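Local coordinates for protein Kiaa0380 (Homo sapiens, PDB 1HTJ) that probably links heterotrimeric G protein signalling to Rho GTPases as a guanine nucleotide exchange factor, here represented by its RGS-like domain, at residues Q54-P57 against S58-L61; R140-T144 against L145-S149; D179-S182 against A183-A186. The protein carries 3 engineered substitutions. All blocks are in the same frame, centred on the assembly; numbering follows the deposited sequence.

Contact 1: Q54-P57 against S58-L61; sequences QADP and SPLL
The backbone turns at Asp-56 and Pro-57 into helix 58-69, and Leu-61 N closes the first helical turn by donating to Pro-57 O at 3.0 Å. The side chain of Asp-56 sits beside the start of this turn. Its CG lies anti to its own backbone N (chi1 180°), which swings the carboxylate forward to Ser-58. There OD1 accepts twice: from Ser-58 OG at 2.7 Å, through the syn lone pair, and from Ser-58 N at 3.0 Å, a straight bond (165° at the hydrogen) that arrives from well above the carboxylate plane. One water completes a ring by donating to both Asp-56 OD2 and Ser-58 OG, so the carboxylate and the hydroxyl are fixed against each other. A second water accepts from Leu-60 N and donates to Asp-56 O, which also receives Gln-135 NE2 of helix 118-144; the amide of Leu-60 is thereby satisfied although its residue is buried.

Apolar contact runs along another side of the turn. Leu-61 brings CD1 to 3.9 Å from Pro-57 CB, while its CG lies 3.2 Å from Pro-57 O, alongside the backbone hydrogen bond. Pro-59 sets its CD 3.6 Å from Asp-56 O. Outside the turn, Pro-57 and Leu-61 both rest on Met-192 of helix 186-202, and Pro-59 packs on Glu-131 and Ile-132 of helix 118-144. The amides at the start of a helix would probably favour the negative form of the carboxylate. Asp-56 OD1 bound to the amide two residues on is an Asx turn, here capping the N-terminus of helix 58-69 where it follows helix 41-54 in the all-helical RGS-like domain.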
ATOM      1  N   GLN A  54       4.875  12.393   3.516  1.00 37.59           N
ATOM      2  CA  GLN A  54       3.981  13.560   3.574  1.00 38.37           C
ATOM      3  C   GLN A  54       2.493  13.367   3.756  1.00 37.94           C
ATOM      4  O   GLN A  54       1.806  14.311   4.123  1.00 39.51           O
ATOM      5  CB  GLN A  54       4.123  14.395   2.292  1.00 39.67           C
ATOM      6  CG  GLN A  54       5.466  14.351   1.638  1.00 42.21           C
ATOM      7  CD  GLN A  54       6.380  15.428   2.157  1.00 43.92           C
ATOM      8  OE1 GLN A  54       6.325  15.790   3.335  1.00 44.65           O
ATOM      9  NE2 GLN A  54       7.241  15.946   1.281  1.00 44.99           N
ATOM     10  N   ALA A  55       1.976  12.184   3.484  1.00 36.95           N
ATOM     11  CA  ALA A  55       0.538  11.995   3.567  1.00 35.48           C
ATOM     12  C   ALA A  55       0.072  10.918   4.527  1.00 34.88           C
ATOM     13  O   ALA A  55       0.858  10.342   5.289  1.00 33.86           O
ATOM     14  CB  ALA A  55       0.001  11.708   2.162  1.00 35.39           C
ATOM     15  N   ASP A  56      -1.236  10.673   4.489  1.00 34.50           N
ATOM     16  CA  ASP A  56      -1.853   9.640   5.299  1.00 34.00           C
ATOM     17  C   ASP A  56      -1.679   8.318   4.533  1.00 33.39           C
ATOM     18  O   ASP A  56      -2.258   8.128   3.465  1.00 33.04           O
ATOM     19  CB  ASP A  56      -3.338   9.936   5.507  1.00 34.33           C
ATOM     20  CG  ASP A  56      -4.021   8.873   6.343  1.00 35.10           C
ATOM     21  OD1 ASP A  56      -3.335   7.907   6.751  1.00 35.30           O
ATOM     22  OD2 ASP A  56      -5.232   8.998   6.595  1.00 35.85           O
ATOM     23  N   PRO A  57      -0.871   7.390   5.077  1.00 33.17           N
ATOM     24  CA  PRO A  57      -0.610   6.087   4.440  1.00 32.86           C
ATOM     25  C   PRO A  57      -1.747   5.072   4.539  1.00 33.12           C
ATOM     26  O   PRO A  57      -1.678   4.000   3.935  1.00 33.95           O
ATOM     27  CB  PRO A  57       0.621   5.595   5.185  1.00 32.01           C
ATOM     28  CG  PRO A  57       0.280   6.018   6.616  1.00 32.90           C
ATOM     29  CD  PRO A  57      -0.227   7.464   6.406  1.00 32.53           C
ATOM     30  N   SER A  58      -2.786   5.399   5.292  1.00 32.48           N
ATOM     31  CA  SER A  58      -3.881   4.467   5.502  1.00 32.83           C
ATOM     32  C   SER A  58      -4.614   3.929   4.256  1.00 33.07           C
ATOM     33  O   SER A  58      -4.607   2.730   4.010  1.00 32.49           O
ATOM     34  CB  SER A  58      -4.891   5.088   6.476  1.00 32.39           C
ATOM     35  OG  SER A  58      -4.225   5.562   7.641  1.00 31.27           O
ATOM     36  N   PRO A  59      -5.245   4.808   3.458  1.00 33.49           N
ATOM     37  CA  PRO A  59      -5.963   4.312   2.277  1.00 34.05           C
ATOM     38  C   PRO A  59      -5.201   3.409   1.328  1.00 34.60           C
ATOM     39  O   PRO A  59      -5.736   2.371   0.911  1.00 34.66           O
ATOM     40  CB  PRO A  59      -6.466   5.591   1.592  1.00 34.17           C
ATOM     41  CG  PRO A  59      -5.528   6.647   2.066  1.00 34.14           C
ATOM     42  CD  PRO A  59      -5.294   6.280   3.521  1.00 33.81           C
ATOM     43  N   LEU A  60      -3.971   3.788   0.981  1.00 34.24           N
ATOM     44  CA  LEU A  60      -3.196   2.971   0.063  1.00 34.42           C
ATOM     45  C   LEU A  60      -2.684   1.693   0.689  1.00 34.59           C
ATOM     46  O   LEU A  60      -2.693   0.642   0.038  1.00 34.50           O
ATOM     47  CB  LEU A  60      -2.019   3.760  -0.509  1.00 34.98           C
ATOM     48  CG  LEU A  60      -1.113   2.977  -1.457  1.00 34.92           C
ATOM     49  CD1 LEU A  60      -1.952   2.379  -2.589  1.00 35.25           C
ATOM     50  CD2 LEU A  60      -0.031   3.902  -2.018  1.00 35.50           C
ATOM     51  N   LEU A  61      -2.213   1.767   1.933  1.00 33.98           N
ATOM     52  CA  LEU A  61      -1.712   0.563   2.576  1.00 34.28           C
ATOM     53  C   LEU A  61      -2.871  -0.398   2.769  1.00 34.84           C
ATOM     54  O   LEU A  61      -2.717  -1.615   2.629  1.00 35.27           O
ATOM     55  CB  LEU A  61      -1.036   0.875   3.924  1.00 33.53           C
ATOM     56  CG  LEU A  61       0.367   1.501   3.845  1.00 33.11           C
ATOM     57  CD1 LEU A  61       0.942   1.668   5.255  1.00 31.96           C
ATOM     58  CD2 LEU A  61       1.288   0.601   2.992  1.00 31.71           C
TER
HETATM   59  O   HOH W   1      -2.346   6.241   1.406  1.00 27.75           O
HETATM   60  O   HOH W   2      -6.214   7.486   9.028  1.00 47.95           O

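Contact 2: R140-T144 against L145-S149; sequences RTKRT and LGLGS
Leu-145 folds back along the last turn of helix 118-144 and runs alongside Thr-141 in the same direction. From its base outward, Leu-145 CB sits 3.6 Å from the carbonyl oxygens of both Thr-141 and Lys-142. Leu-145 CG, set beside the backbone N by a chi1 of -63°, comes to 3.2 Å from Thr-141 O. Of the two methyls, Leu-145 CD1 is 3.8 Å from Thr-141 O and meets Thr-141 CG2 at 4.1 Å. The amide of the same residue donates to Thr-141 O, and only weakly to Lys-142 O.

The stronger partner of Lys-142 O is Leu-147 N, at 2.9 Å. One residue earlier, Gly-146 N reaches Arg-143 O at 2.7 Å. These paired bonds, with Gly-146 at positive phi (69°) as the C-prime residue, form a Schellman motif. A water donates to Arg-143 O and accepts from Gly-148 N, carrying the closure one step further. Over the turn the side chain of Lys-142 slants across that of Leu-147, with Lys-142 CD 3.8 Å from Leu-147 CD1; the lysine chain, bent at chi2, also touches Tyr-50 and Gln-54 of helix 41-54.

Chemically, the contact is a backbone closure with a thin aliphatic covering: the carbonyls of Thr-141, Lys-142 and Arg-143 are taken up by amides of the turn, and that of Arg-143 by a water as well, while the charge of the Arg-143 guanidinium is spent outside the turn, in salt bridges with Glu-153 and Asp-28.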
ATOM      1  N   ARG A 140       2.102  13.456  -8.573  1.00 37.87           N
ATOM      2  CA  ARG A 140       2.427  13.887  -9.934  1.00 39.01           C
ATOM      3  C   ARG A 140       2.818  15.358  -9.910  1.00 38.00           C
ATOM      4  O   ARG A 140       3.647  15.801 -10.691  1.00 38.40           O
ATOM      5  CB  ARG A 140       1.245  13.652 -10.883  1.00 41.25           C
ATOM      6  CG  ARG A 140       1.160  12.191 -11.388  1.00 45.02           C
ATOM      7  CD  ARG A 140      -0.221  11.559 -11.160  1.00 47.90           C
ATOM      8  NE  ARG A 140      -1.205  11.966 -12.160  1.00 51.12           N
ATOM      9  CZ  ARG A 140      -1.072  11.713 -13.461  1.00 53.20           C
ATOM     10  NH1 ARG A 140       0.004  11.055 -13.892  1.00 54.08           N
ATOM     11  NH2 ARG A 140      -2.000  12.115 -14.332  1.00 53.40           N
ATOM     12  N   THR A 141       2.222  16.116  -9.002  1.00 36.97           N
ATOM     13  CA  THR A 141       2.554  17.520  -8.874  1.00 36.11           C
ATOM     14  C   THR A 141       4.020  17.617  -8.442  1.00 35.90           C
ATOM     15  O   THR A 141       4.763  18.435  -8.968  1.00 35.53           O
ATOM     16  CB  THR A 141       1.643  18.208  -7.833  1.00 36.09           C
ATOM     17  OG1 THR A 141       0.297  18.227  -8.326  1.00 35.10           O
ATOM     18  CG2 THR A 141       2.116  19.630  -7.554  1.00 36.01           C
ATOM     19  N   LYS A 142       4.429  16.775  -7.489  1.00 35.75           N
ATOM     20  CA  LYS A 142       5.824  16.754  -7.013  1.00 35.91           C
ATOM     21  C   LYS A 142       6.764  16.472  -8.189  1.00 35.72           C
ATOM     22  O   LYS A 142       7.852  17.049  -8.277  1.00 34.85           O
ATOM     23  CB  LYS A 142       6.031  15.667  -5.946  1.00 35.93           C
ATOM     24  CG  LYS A 142       5.256  15.887  -4.658  1.00 36.98           C
ATOM     25  CD  LYS A 142       5.936  16.918  -3.803  1.00 37.90           C
ATOM     26  CE  LYS A 142       5.086  17.340  -2.620  1.00 38.44           C
ATOM     27  NZ  LYS A 142       5.883  18.265  -1.731  1.00 39.11           N
ATOM     28  N   ARG A 143       6.343  15.578  -9.085  1.00 35.73           N
ATOM     29  CA  ARG A 143       7.150  15.244 -10.259  1.00 36.58           C
ATOM     30  C   ARG A 143       7.264  16.490 -11.169  1.00 36.65           C
ATOM     31  O   ARG A 143       8.362  16.884 -11.586  1.00 36.26           O
ATOM     32  CB  ARG A 143       6.525  14.069 -11.025  1.00 36.79           C
ATOM     33  CG  ARG A 143       6.284  12.831 -10.160  1.00 39.05           C
ATOM     34  CD  ARG A 143       5.881  11.586 -10.961  1.00 39.85           C
ATOM     35  NE  ARG A 143       7.021  10.968 -11.636  1.00 41.22           N
ATOM     36  CZ  ARG A 143       7.087  10.741 -12.948  1.00 42.06           C
ATOM     37  NH1 ARG A 143       6.075  11.072 -13.739  1.00 42.50           N
ATOM     38  NH2 ARG A 143       8.182  10.222 -13.482  1.00 42.43           N
ATOM     39  N   THR A 144       6.125  17.103 -11.471  1.00 36.65           N
ATOM     40  CA  THR A 144       6.097  18.302 -12.293  1.00 36.82           C
ATOM     41  C   THR A 144       7.034  19.366 -11.716  1.00 36.86           C
ATOM     42  O   THR A 144       7.598  20.187 -12.453  1.00 36.92           O
ATOM     43  CB  THR A 144       4.677  18.877 -12.355  1.00 37.21           C
ATOM     44  OG1 THR A 144       3.812  17.940 -13.021  1.00 38.23           O
ATOM     45  CG2 THR A 144       4.667  20.196 -13.103  1.00 37.50           C
ATOM     46  N   LEU A 145       7.204  19.353 -10.395  1.00 36.67           N
ATOM     47  CA  LEU A 145       8.063  20.330  -9.732  1.00 35.63           C
ATOM     48  C   LEU A 145       9.511  19.882  -9.633  1.00 36.04           C
ATOM     49  O   LEU A 145      10.328  20.552  -8.989  1.00 36.70           O
ATOM     50  CB  LEU A 145       7.534  20.626  -8.333  1.00 35.65           C
ATOM     51  CG  LEU A 145       6.144  21.262  -8.233  1.00 35.27           C
ATOM     52  CD1 LEU A 145       5.724  21.347  -6.794  1.00 34.15           C
ATOM     53  CD2 LEU A 145       6.153  22.657  -8.869  1.00 36.02           C
ATOM     54  N   GLY A 146       9.827  18.753 -10.267  1.00 35.60           N
ATOM     55  CA  GLY A 146      11.181  18.221 -10.250  1.00 35.56           C
ATOM     56  C   GLY A 146      11.640  17.700  -8.900  1.00 35.81           C
ATOM     57  O   GLY A 146      12.826  17.757  -8.585  1.00 36.40           O
ATOM     58  N   LEU A 147      10.712  17.172  -8.108  1.00 35.23           N
ATOM     59  CA  LEU A 147      11.042  16.681  -6.776  1.00 34.69           C
ATOM     60  C   LEU A 147      11.077  15.154  -6.694  1.00 34.46           C
ATOM     61  O   LEU A 147      11.232  14.596  -5.617  1.00 34.98           O
ATOM     62  CB  LEU A 147      10.038  17.249  -5.763  1.00 33.86           C
ATOM     63  CG  LEU A 147       9.848  18.785  -5.804  1.00 34.02           C
ATOM     64  CD1 LEU A 147       8.795  19.219  -4.795  1.00 32.75           C
ATOM     65  CD2 LEU A 147      11.186  19.495  -5.508  1.00 32.72           C
ATOM     66  N   GLY A 148      10.950  14.487  -7.833  1.00 34.48           N
ATOM     67  CA  GLY A 148      10.956  13.028  -7.860  1.00 34.72           C
ATOM     68  C   GLY A 148      12.210  12.366  -7.297  1.00 34.59           C
ATOM     69  O   GLY A 148      12.129  11.274  -6.725  1.00 34.64           O
ATOM     70  N   SER A 149      13.364  13.021  -7.446  1.00 34.01           N
ATOM     71  CA  SER A 149      14.621  12.475  -6.938  1.00 33.39           C
ATOM     72  C   SER A 149      14.608  12.357  -5.415  1.00 33.23           C
ATOM     73  O   SER A 149      15.319  11.534  -4.849  1.00 33.45           O
ATOM     74  CB  SER A 149      15.801  13.338  -7.382  1.00 33.16           C
ATOM     75  OG  SER A 149      15.908  14.519  -6.605  1.00 33.80           O
TER
HETATM   76  O   HOH W   3      10.454  15.150 -10.799  1.00 34.02           O

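Contact 3: D179-S182 against A183-A186; sequences DILS and AYAA. Engineered in segment 183-186: Ala-183 (natural residue Lys), Ala-185 (natural residue Glu), Ala-186 (natural residue Glu).
Tyr-184 turns its ring back over the end of helix 163-182, placing one face above Ile-180 O, which stands 3.8 Å from the ring plane and over its centre. Farther out along the ring, Ile-180 CG2 lies 3.9 Å from CZ of Tyr-184, the two side chains extending abreast. Leu-181 adds a looser apolar touch, its CD2 4.3 Å from Tyr-184 CD1.

The backbone holds the ring there: Tyr-184 N donates to Leu-181 O at 2.9 Å, and with CG beside that same N (chi1 -64°) the ring is carried back over the helix. Ala-183, an engineered residue in place of lysine, gives a weak bond from its N to Ile-180 O. Ser-182 OG, at a chi1 of 72° between its backbone N and carbonyl carbon, donates to Asp-179 O at 2.6 Å and so binds the hydroxyl to the preceding turn.

Beyond this shell, Tyr-184 OH is hydrogen-bonded to Phe-52 O of helix 41-54, on which Ile-180 and Leu-181 also pack, while Leu-181 reaches Ser-189, Met-192 and Asp-193 of helix 186-202. Replacing Tyr-184 with an alanine would probably take away the ring over Ile-180 O and the neighbour of Ile-180 CG2, and leave Phe-52 O without its hydroxyl partner. Leu-181 to Tyr-184 form a type I beta turn closed by the Tyr-184 N bond, a tight interhelical connection between helices 163-182 and 186-202 of this RGS-like domain.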
ATOM      1  N   ASP A 179      13.692   3.172   6.422  1.00 34.89           N
ATOM      2  CA  ASP A 179      14.400   4.268   7.068  1.00 35.73           C
ATOM      3  C   ASP A 179      13.402   5.354   7.441  1.00 35.49           C
ATOM      4  O   ASP A 179      13.490   5.931   8.514  1.00 35.05           O
ATOM      5  CB  ASP A 179      15.478   4.841   6.153  1.00 37.16           C
ATOM      6  CG  ASP A 179      16.710   3.960   6.102  1.00 38.56           C
ATOM      7  OD1 ASP A 179      16.945   3.241   7.091  1.00 38.77           O
ATOM      8  OD2 ASP A 179      17.441   3.995   5.088  1.00 40.28           O
ATOM      9  N   ILE A 180      12.444   5.619   6.559  1.00 35.23           N
ATOM     10  CA  ILE A 180      11.438   6.630   6.846  1.00 35.71           C
ATOM     11  C   ILE A 180      10.655   6.212   8.096  1.00 36.32           C
ATOM     12  O   ILE A 180      10.425   7.031   8.999  1.00 36.26           O
ATOM     13  CB  ILE A 180      10.464   6.820   5.632  1.00 35.90           C
ATOM     14  CG1 ILE A 180      11.237   7.395   4.433  1.00 35.79           C
ATOM     15  CG2 ILE A 180       9.314   7.746   6.004  1.00 35.17           C
ATOM     16  CD1 ILE A 180      10.386   7.615   3.181  1.00 36.51           C
ATOM     17  N   LEU A 181      10.265   4.935   8.155  1.00 36.57           N
ATOM     18  CA  LEU A 181       9.496   4.402   9.292  1.00 36.74           C
ATOM     19  C   LEU A 181      10.265   4.363  10.608  1.00 36.99           C
ATOM     20  O   LEU A 181       9.670   4.496  11.677  1.00 37.46           O
ATOM     21  CB  LEU A 181       8.987   2.985   8.993  1.00 36.62           C
ATOM     22  CG  LEU A 181       7.997   2.779   7.847  1.00 35.98           C
ATOM     23  CD1 LEU A 181       7.681   1.299   7.671  1.00 35.59           C
ATOM     24  CD2 LEU A 181       6.733   3.551   8.146  1.00 36.25           C
ATOM     25  N   SER A 182      11.581   4.183  10.539  1.00 36.72           N
ATOM     26  CA  SER A 182      12.394   4.114  11.757  1.00 36.65           C
ATOM     27  C   SER A 182      12.250   5.356  12.646  1.00 36.38           C
ATOM     28  O   SER A 182      12.464   5.294  13.858  1.00 36.27           O
ATOM     29  CB  SER A 182      13.872   3.951  11.397  1.00 37.11           C
ATOM     30  OG  SER A 182      14.393   5.155  10.860  1.00 37.50           O
ATOM     31  N   ALA A 183      11.887   6.471  12.024  1.00 35.33           N
ATOM     32  CA  ALA A 183      11.735   7.740  12.709  1.00 34.71           C
ATOM     33  C   ALA A 183      10.342   7.990  13.280  1.00 34.13           C
ATOM     34  O   ALA A 183      10.146   8.955  14.010  1.00 33.71           O
ATOM     35  CB  ALA A 183      12.108   8.867  11.758  1.00 34.05           C
ATOM     36  N   TYR A 184       9.375   7.129  12.956  1.00 33.67           N
ATOM     37  CA  TYR A 184       8.008   7.325  13.453  1.00 33.09           C
ATOM     38  C   TYR A 184       7.688   6.604  14.781  1.00 32.58           C
ATOM     39  O   TYR A 184       8.383   5.657  15.180  1.00 32.17           O
ATOM     40  CB  TYR A 184       7.003   6.915  12.362  1.00 32.85           C
ATOM     41  CG  TYR A 184       7.061   7.782  11.110  1.00 33.11           C
ATOM     42  CD1 TYR A 184       6.391   7.407   9.940  1.00 31.96           C
ATOM     43  CD2 TYR A 184       7.779   8.991  11.107  1.00 32.98           C
ATOM     44  CE1 TYR A 184       6.434   8.208   8.798  1.00 32.30           C
ATOM     45  CE2 TYR A 184       7.828   9.803   9.981  1.00 32.54           C
ATOM     46  CZ  TYR A 184       7.157   9.411   8.822  1.00 33.27           C
ATOM     47  OH  TYR A 184       7.219  10.224   7.704  1.00 32.35           O
ATOM     48  N   ALA A 185       6.650   7.085  15.468  1.00 31.81           N
ATOM     49  CA  ALA A 185       6.201   6.491  16.728  1.00 31.48           C
ATOM     50  C   ALA A 185       5.829   5.047  16.447  1.00 31.20           C
ATOM     51  O   ALA A 185       5.270   4.749  15.396  1.00 31.07           O
ATOM     52  CB  ALA A 185       4.988   7.249  17.272  1.00 31.51           C
ATOM     53  N   ALA A 186       6.126   4.161  17.394  1.00 31.48           N
ATOM     54  CA  ALA A 186       5.864   2.732  17.247  1.00 31.74           C
ATOM     55  C   ALA A 186       4.436   2.362  16.876  1.00 32.08           C
ATOM     56  O   ALA A 186       4.237   1.458  16.068  1.00 32.15           O
ATOM     57  CB  ALA A 186       6.261   1.996  18.521  1.00 31.69           C
TER

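The three contacts are turns at helix ends, following one another along a single all-helical RGS-like domain. Contact 1 is the most central, its centre about 18 Å from that of contact 2 and about 14 Å from that of contact 3; the centres of contacts 2 and 3 are about 24 Å apart. Contacts 1 and 2 touch through the side chains of Gln-54 and Lys-142. Contact 3 comes within about 5 Å of contact 1 at the nearest atoms without touching it, but Phe-52 and Met-192 serve both: Leu-61 and Leu-181 each pack on the two. The relation among the three rests on helix packing.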